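Local atomic coordinates of hypothetical protein AQ_1354 (Aquifex aeolicus, PDB entry 1OZ9), a protein that is probably a zinc-dependent, single-strand-specific endoribonuclease of the YbeY family, acting in 16S rRNA 3'-end maturation and 70S ribosome quality control. Residues Leu112-His115 with Gly116-Leu120. Numbering follows the deposited sequence.
Sequences LIVH and GIVHL
H115 and H119, one helical turn apart, bring their imidazoles together at the NE2 ends: H115 NE2 lies 3.2 Å from H119 NE2, near the plane of the H119 ring and at its edge. The rings meet obliquely, centroids 4.8 Å apart and planes at 59°. With CG anti to the backbone N (chi1 -170°), the H115 ring stands out from the helix and only slightly forward, while the H119 ring leans back toward it. ND1 of H115 is hydrogen-bonded to E139 of helix 129-147, a bond that would restrain rotation of the ring. The aliphatic flank is buried. I113 and I117 run side by side, CG2 of I113 touching CD1 of I117 at 3.8 Å, and I113 also rests on I89 of strand 81-90. V114 and V118 meet more loosely, CG1 to CG2 at 4.3 Å, and turn to helix 129-147. Regular i to i+4 backbone bonds, such as V118 N to V114 O (3.0 Å, N-H...O 170°), show the helix unbroken here, which places H115 and H119 on one face. Against the buried flank, both histidines are partly exposed. They are the HxxxH pair of helix 105-120; H125, beyond the helix end, meets both rings and completes the predicted catalytic zinc site, an arrangement characteristic of YbeY and of metalloproteinase-like folds.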
loop_
_atom_site.group_PDB
_atom_site.type_symbol
_atom_site.label_atom_id
_atom_site.label_comp_id
_atom_site.label_asym_id
_atom_site.label_seq_id
_atom_site.Cartn_x
_atom_site.Cartn_y
_atom_site.Cartn_z
ATOM N N LEU A 112 -1.336 5.144 2.946
ATOM C CA LEU A 112 -1.006 4.685 1.619
ATOM C C LEU A 112 -0.777 3.175 1.616
ATOM O O LEU A 112 -1.077 2.510 0.628
ATOM C CB LEU A 112 0.238 5.411 1.078
ATOM C CG LEU A 112 -0.038 6.872 0.676
ATOM C CD1 LEU A 112 1.251 7.613 0.399
ATOM C CD2 LEU A 112 -0.983 6.994 -0.562
ATOM N N ILE A 113 -0.223 2.636 2.701
ATOM C CA ILE A 113 -0.064 1.175 2.791
ATOM C C ILE A 113 -1.416 0.499 2.747
ATOM O O ILE A 113 -1.619 -0.471 2.020
ATOM C CB ILE A 113 0.631 0.811 4.100
ATOM C CG1 ILE A 113 2.110 1.152 3.982
ATOM C CG2 ILE A 113 0.478 -0.700 4.419
ATOM C CD1 ILE A 113 2.838 1.183 5.335
ATOM N N VAL A 114 -2.358 1.017 3.523
ATOM C CA VAL A 114 -3.720 0.449 3.535
ATOM C C VAL A 114 -4.343 0.599 2.167
ATOM O O VAL A 114 -4.923 -0.358 1.624
ATOM C CB VAL A 114 -4.574 1.131 4.628
ATOM C CG1 VAL A 114 -6.046 0.642 4.618
ATOM C CG2 VAL A 114 -3.920 0.843 5.999
ATOM N N HIS A 115 -4.206 1.784 1.584
ATOM C CA HIS A 115 -4.798 2.014 0.267
ATOM C C HIS A 115 -4.223 0.990 -0.729
ATOM O O HIS A 115 -4.962 0.376 -1.508
ATOM C CB HIS A 115 -4.499 3.441 -0.181
ATOM C CG HIS A 115 -5.245 3.863 -1.406
ATOM N ND1 HIS A 115 -6.511 4.413 -1.354
ATOM C CD2 HIS A 115 -4.896 3.832 -2.715
ATOM C CE1 HIS A 115 -6.904 4.716 -2.581
ATOM N NE2 HIS A 115 -5.950 4.360 -3.425
ATOM N N GLY A 116 -2.907 0.795 -0.691
ATOM C CA GLY A 116 -2.258 -0.140 -1.610
ATOM C C GLY A 116 -2.706 -1.591 -1.421
ATOM O O GLY A 116 -2.917 -2.333 -2.391
ATOM N N ILE A 117 -2.863 -1.995 -0.161
ATOM C CA ILE A 117 -3.255 -3.367 0.136
ATOM C C ILE A 117 -4.652 -3.617 -0.384
ATOM O O ILE A 117 -4.916 -4.673 -0.967
ATOM C CB ILE A 117 -3.172 -3.661 1.632
ATOM C CG1 ILE A 117 -1.700 -3.696 2.034
ATOM C CG2 ILE A 117 -3.838 -5.034 1.981
ATOM C CD1 ILE A 117 -1.473 -3.817 3.513
ATOM N N VAL A 118 -5.559 -2.679 -0.153
ATOM C CA VAL A 118 -6.930 -2.864 -0.624
ATOM C C VAL A 118 -6.980 -3.003 -2.155
ATOM O O VAL A 118 -7.732 -3.832 -2.698
ATOM C CB VAL A 118 -7.861 -1.709 -0.138
ATOM C CG1 VAL A 118 -9.306 -1.874 -0.721
ATOM C CG2 VAL A 118 -7.865 -1.668 1.420
ATOM N N HIS A 119 -6.167 -2.217 -2.855
ATOM C CA HIS A 119 -6.070 -2.334 -4.307
ATOM C C HIS A 119 -5.583 -3.721 -4.663
ATOM O O HIS A 119 -6.025 -4.318 -5.650
ATOM C CB HIS A 119 -5.054 -1.352 -4.885
ATOM C CG HIS A 119 -5.646 -0.053 -5.301
ATOM N ND1 HIS A 119 -6.357 0.102 -6.467
ATOM C CD2 HIS A 119 -5.633 1.160 -4.695
ATOM C CE1 HIS A 119 -6.764 1.357 -6.565
ATOM N NE2 HIS A 119 -6.330 2.022 -5.505
ATOM N N LEU A 120 -4.633 -4.216 -3.878
ATOM C CA LEU A 120 -4.030 -5.522 -4.164
ATOM C C LEU A 120 -5.016 -6.668 -4.020
ATOM O O LEU A 120 -4.837 -7.727 -4.631
ATOM C CB LEU A 120 -2.873 -5.808 -3.203
ATOM C CG LEU A 120 -1.427 -5.661 -3.611
ATOM C CD1 LEU A 120 -0.550 -6.367 -2.551
ATOM C CD2 LEU A 120 -1.173 -6.261 -4.967
#